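PDB 6F8S: putative Killer protein from Pseudomonas putida, which acts as the HigB-type toxin of the GraTA toxin-antitoxin pair, probably cleaving mRNA on the ribosome as its RelE-like relatives do. Local coordinates for residues 45-51 and 81-85; 77-81 and 92-97. All blocks are in the same frame, centred on the assembly; numbering follows the deposited sequence.

Interaction 1 (45-51 and 81-85); sequences ATELRDL and CFTWT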
# COMPACT_ATOMS: atom_id res chain seq x y z
N ALA B 45 8.94 0.64 -2.76
CA ALA B 45 9.67 -0.63 -2.85
C ALA B 45 9.42 -1.53 -1.65
O ALA B 45 9.42 -1.09 -0.49
CB ALA B 45 11.16 -0.37 -3.01
N THR B 46 9.22 -2.80 -1.94
CA THR B 46 8.96 -3.81 -0.94
C THR B 46 10.14 -4.77 -0.83
O THR B 46 10.42 -5.31 0.23
CB THR B 46 7.67 -4.54 -1.28
OG1 THR B 46 6.59 -3.84 -0.67
CG2 THR B 46 7.68 -5.93 -0.82
N GLU B 47 10.84 -4.94 -1.95
CA GLU B 47 12.03 -5.78 -2.02
C GLU B 47 13.08 -5.08 -2.87
O GLU B 47 12.74 -4.26 -3.72
CB GLU B 47 11.70 -7.17 -2.62
CG GLU B 47 10.89 -8.06 -1.69
CD GLU B 47 10.53 -9.40 -2.31
OE1 GLU B 47 11.11 -9.78 -3.36
OE2 GLU B 47 9.65 -10.09 -1.73
N LEU B 48 14.34 -5.41 -2.65
CA LEU B 48 15.44 -4.83 -3.38
C LEU B 48 15.29 -4.97 -4.90
O LEU B 48 15.74 -4.09 -5.66
CB LEU B 48 16.77 -5.45 -2.92
CG LEU B 48 18.01 -4.87 -3.59
CD1 LEU B 48 18.00 -3.35 -3.50
CD2 LEU B 48 19.27 -5.43 -2.96
N ARG B 49 14.62 -6.03 -5.36
CA ARG B 49 14.39 -6.20 -6.81
C ARG B 49 13.59 -5.04 -7.40
O ARG B 49 13.76 -4.70 -8.57
CB ARG B 49 13.68 -7.52 -7.10
CG ARG B 49 12.30 -7.65 -6.51
CD ARG B 49 11.75 -9.07 -6.77
NE ARG B 49 12.26 -10.03 -5.80
CZ ARG B 49 13.16 -10.96 -6.06
NH1 ARG B 49 13.64 -11.09 -7.29
NH2 ARG B 49 13.58 -11.78 -5.11
N ASP B 50 12.74 -4.42 -6.57
CA ASP B 50 11.94 -3.30 -7.01
C ASP B 50 12.84 -2.14 -7.42
O ASP B 50 12.46 -1.33 -8.28
CB ASP B 50 10.98 -2.87 -5.90
CG ASP B 50 9.90 -3.93 -5.62
OD1 ASP B 50 9.56 -4.69 -6.56
OD2 ASP B 50 9.39 -3.99 -4.47
N LEU B 51 14.04 -2.05 -6.85
CA LEU B 51 14.95 -0.97 -7.21
C LEU B 51 16.00 -1.44 -8.20
O LEU B 51 16.46 -0.66 -9.02
CB LEU B 51 15.61 -0.38 -5.98
CG LEU B 51 14.56 0.25 -5.07
CD1 LEU B 51 15.18 0.59 -3.73
CD2 LEU B 51 13.92 1.49 -5.72
N CYS B 81 21.84 7.51 -2.92
CA CYS B 81 22.41 6.44 -2.10
C CYS B 81 21.43 6.07 -0.99
O CYS B 81 20.68 6.93 -0.52
CB CYS B 81 23.76 6.84 -1.48
SG CYS B 81 25.26 6.18 -2.29
N PHE B 82 21.44 4.81 -0.58
CA PHE B 82 20.57 4.34 0.51
C PHE B 82 21.00 2.97 1.02
O PHE B 82 21.74 2.23 0.35
CB PHE B 82 19.11 4.27 0.06
CG PHE B 82 18.87 3.23 -1.02
CD1 PHE B 82 19.00 3.57 -2.36
CD2 PHE B 82 18.56 1.93 -0.70
CE1 PHE B 82 18.80 2.61 -3.36
CE2 PHE B 82 18.36 0.98 -1.69
CZ PHE B 82 18.48 1.32 -3.02
N THR B 83 20.48 2.62 2.19
CA THR B 83 20.64 1.26 2.69
C THR B 83 19.30 0.51 2.66
O THR B 83 18.26 1.02 3.09
CB THR B 83 21.20 1.24 4.12
OG1 THR B 83 22.24 2.22 4.24
CG2 THR B 83 21.73 -0.17 4.46
N TRP B 84 19.35 -0.72 2.16
CA TRP B 84 18.17 -1.54 2.15
C TRP B 84 17.98 -2.28 3.48
O TRP B 84 18.91 -2.92 3.97
CB TRP B 84 18.23 -2.55 1.00
CG TRP B 84 16.96 -3.29 0.95
CD1 TRP B 84 16.74 -4.55 1.40
CD2 TRP B 84 15.70 -2.78 0.50
NE1 TRP B 84 15.42 -4.88 1.22
CE2 TRP B 84 14.76 -3.82 0.67
CE3 TRP B 84 15.28 -1.56 -0.05
CZ2 TRP B 84 13.41 -3.68 0.31
CZ3 TRP B 84 13.95 -1.42 -0.40
CH2 TRP B 84 13.03 -2.47 -0.22
N THR B 85 16.79 -2.17 4.06
CA THR B 85 16.43 -2.99 5.21
C THR B 85 15.17 -3.77 4.87
O THR B 85 14.57 -3.58 3.81
CB THR B 85 16.17 -2.16 6.50
OG1 THR B 85 15.63 -3.01 7.51
CG2 THR B 85 15.17 -1.10 6.28

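Interaction 2 (77-81 and 92-97); sequences QWRLC and VEIVDY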
# COMPACT_ATOMS: atom_id res chain seq x y z
N GLN B 77 24.86 12.98 -13.38
CA GLN B 77 25.59 13.63 -12.28
C GLN B 77 25.17 13.08 -10.91
O GLN B 77 26.02 12.76 -10.08
CB GLN B 77 25.39 15.16 -12.34
CG GLN B 77 26.21 15.91 -11.29
CD GLN B 77 25.91 17.40 -11.20
OE1 GLN B 77 25.07 17.93 -11.93
NE2 GLN B 77 26.60 18.09 -10.29
N TRP B 78 23.86 12.96 -10.67
CA TRP B 78 23.36 12.68 -9.33
C TRP B 78 22.81 11.28 -9.17
O TRP B 78 22.11 10.78 -10.05
CB TRP B 78 22.26 13.66 -8.94
CG TRP B 78 22.72 15.06 -8.81
CD1 TRP B 78 22.50 16.06 -9.69
CD2 TRP B 78 23.48 15.63 -7.73
NE1 TRP B 78 23.07 17.22 -9.23
CE2 TRP B 78 23.67 16.98 -8.03
CE3 TRP B 78 24.00 15.11 -6.54
CZ2 TRP B 78 24.38 17.84 -7.18
CZ3 TRP B 78 24.70 15.97 -5.70
CH2 TRP B 78 24.89 17.32 -6.03
N ARG B 79 23.10 10.70 -8.01
CA ARG B 79 22.56 9.41 -7.61
C ARG B 79 22.03 9.45 -6.19
O ARG B 79 22.61 10.08 -5.31
CB ARG B 79 23.63 8.33 -7.72
CG ARG B 79 23.83 7.84 -9.13
CD ARG B 79 24.97 6.84 -9.22
NE ARG B 79 24.84 6.09 -10.46
CZ ARG B 79 24.24 4.91 -10.56
NH1 ARG B 79 23.73 4.32 -9.48
NH2 ARG B 79 24.16 4.31 -11.73
N LEU B 80 20.92 8.75 -5.97
CA LEU B 80 20.40 8.50 -4.63
C LEU B 80 21.09 7.29 -4.00
O LEU B 80 20.94 6.20 -4.49
CB LEU B 80 18.89 8.29 -4.67
CG LEU B 80 18.12 9.59 -4.90
CD1 LEU B 80 16.75 9.30 -5.47
CD2 LEU B 80 18.01 10.38 -3.60
N CYS B 81 21.84 7.51 -2.92
CA CYS B 81 22.41 6.44 -2.10
C CYS B 81 21.43 6.07 -0.99
O CYS B 81 20.68 6.93 -0.52
CB CYS B 81 23.76 6.84 -1.48
SG CYS B 81 25.26 6.18 -2.29
N VAL B 92 18.66 7.66 3.13
CA VAL B 92 18.69 8.11 1.75
C VAL B 92 19.52 9.41 1.62
O VAL B 92 19.29 10.37 2.34
CB VAL B 92 17.27 8.30 1.22
CG1 VAL B 92 17.29 8.74 -0.21
CG2 VAL B 92 16.50 6.99 1.37
N GLU B 93 20.51 9.39 0.73
CA GLU B 93 21.39 10.53 0.54
C GLU B 93 21.53 10.83 -0.94
O GLU B 93 21.15 10.03 -1.79
CB GLU B 93 22.76 10.25 1.13
CG GLU B 93 22.71 9.47 2.43
CD GLU B 93 24.03 8.79 2.79
OE1 GLU B 93 25.01 8.91 2.00
OE2 GLU B 93 24.06 8.11 3.85
N ILE B 94 22.06 12.00 -1.27
CA ILE B 94 22.47 12.22 -2.64
C ILE B 94 24.00 12.22 -2.66
O ILE B 94 24.66 12.60 -1.69
CB ILE B 94 21.91 13.53 -3.26
CG1 ILE B 94 22.38 14.75 -2.48
CG2 ILE B 94 20.37 13.48 -3.32
CD1 ILE B 94 22.03 16.04 -3.15
N VAL B 95 24.55 11.73 -3.77
CA VAL B 95 25.98 11.68 -3.97
C VAL B 95 26.23 12.07 -5.42
O VAL B 95 25.49 11.64 -6.31
CB VAL B 95 26.57 10.27 -3.68
CG1 VAL B 95 28.01 10.17 -4.16
CG2 VAL B 95 26.52 9.97 -2.19
N ASP B 96 27.24 12.89 -5.65
CA ASP B 96 27.67 13.20 -7.00
C ASP B 96 29.12 12.74 -7.16
O ASP B 96 30.04 13.41 -6.72
CB ASP B 96 27.51 14.70 -7.28
CG ASP B 96 28.33 15.20 -8.48
OD1 ASP B 96 28.61 14.42 -9.42
OD2 ASP B 96 28.68 16.39 -8.48
N TYR B 97 29.31 11.57 -7.77
CA TYR B 97 30.63 11.11 -8.19
C TYR B 97 31.05 11.80 -9.49
O TYR B 97 30.47 11.49 -10.53
CB TYR B 97 30.66 9.60 -8.44
CG TYR B 97 30.24 8.71 -7.30
CD1 TYR B 97 31.18 8.22 -6.40
CD2 TYR B 97 28.92 8.31 -7.16
CE1 TYR B 97 30.80 7.38 -5.36
CE2 TYR B 97 28.53 7.47 -6.13
CZ TYR B 97 29.47 7.01 -5.23
OH TYR B 97 29.04 6.17 -4.22

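Interaction 1 (45-51 and 81-85)
In this RelE-like toxin fold an antiparallel sheet packs against helices, and here the turn that leaves helix 31-44 and runs into the short helix around 49-51 folds over the end of strand 79-85. Along the strand, Phe-82 meets the turn first. Its CA-to-CB bond points toward 45-51, and its CZ lies 3.5 Å from CD1 of Leu-51; both side chains also touch Leu-42 of helix 31-44, so two large apolar residues suit this buried place. The next inward-pointing residue, Trp-84, does most of the work. The far end of its indole slides under the turn: CH2 is 4.0 Å from CB of Ala-45, a small residue that leaves room for the ring, while CZ2 comes within 3.4 Å of both Thr-46 O and Glu-47 CA. Thr-46 O and Ala-45 O lie near the ring plane, at its edge, whereas Leu-48 sits over a face. The turn keeps its shape through Asp-50, whose OD2 accepts hydrogen bonds from Thr-46 N (2.8 Å) and Glu-47 N (3.1 Å); its OD1 binds Thr-66 of the antitoxin chain, which also packs on Thr-46 and Glu-47. Over the indole, Leu-48 CB makes a CH-pi contact 4.3 Å from the centroid of the five-membered ring of Trp-84, almost exactly on its normal.

Interaction 2 (77-81 and 92-97)
Leu-80 and Ile-94 form the apolar centre of this antiparallel beta hairpin. They are a non-hydrogen-bonded pair with CA atoms 4.7 Å apart, and CD2 of Leu-80 reaches CG2 of Ile-94 at 3.9 Å and CG1 of Val-92 at 3.8 Å. Beta-branched Ile-94 and Val-92 suit a strand, and Leu-80 adds a flexible apolar end that reaches both; Trp-78 extends this greasy face by setting CZ3 3.7 Å from CD1 of Ile-94. On the reverse face, SG of Cys-81 lies 4.0 Å from CG2 of Val-95.

Outward from these side chains come the backbone bonds. Arg-79 and Val-95 are a hydrogen-bonded pair, with Arg-79 N to Val-95 O at 3.1 Å and Val-95 N to Arg-79 O at 3.0 Å; the next such pair repeats the pattern, Cys-81 N to Glu-93 O and Glu-93 N to Cys-81 O, both 2.8 Å. The axes of strands 79-81 and 92-95 meet at 142°, the mark of a strongly twisted hairpin.

Beyond the last bridge the contact turns polar. Asp-96 lays its CB over the six-membered ring of Trp-78, 3.8 Å from the centroid, which leaves its carboxylate at the margin, where OD2 accepts a 3.2 Å hydrogen bond from NE2 of Gln-77.

Strand 79-85 is the middle of three, so Leu-80 also bonds through its backbone to Ile-72 of strand 69-73, and the guanidinium of Arg-79 reaches Ser-71 there. Helix 31-44 covers the Leu-80 face, with Ile-31 against Trp-78, Lys-38 against Leu-80 and Leu-42 against Val-92.

In the fold
Both contacts draw on strand 79-85 and share Cys-81, which pairs across the sheet in interaction 2 but takes no part in interaction 1. Their centres are 15 Å apart, on opposite sides of the chain's centre, yet they touch where Phe-82 CB lies 4.0 Å from Val-92 CG2. Interaction 1 is partly buried and joins a turn to the sheet by side-chain packing, largely around one tryptophan, while its first segment faces the antitoxin. Interaction 2 is a surface contact within the sheet, larger in area and held by regular backbone hydrogen bonds; the antitoxin does not touch it. Helix 31-44 packs against both.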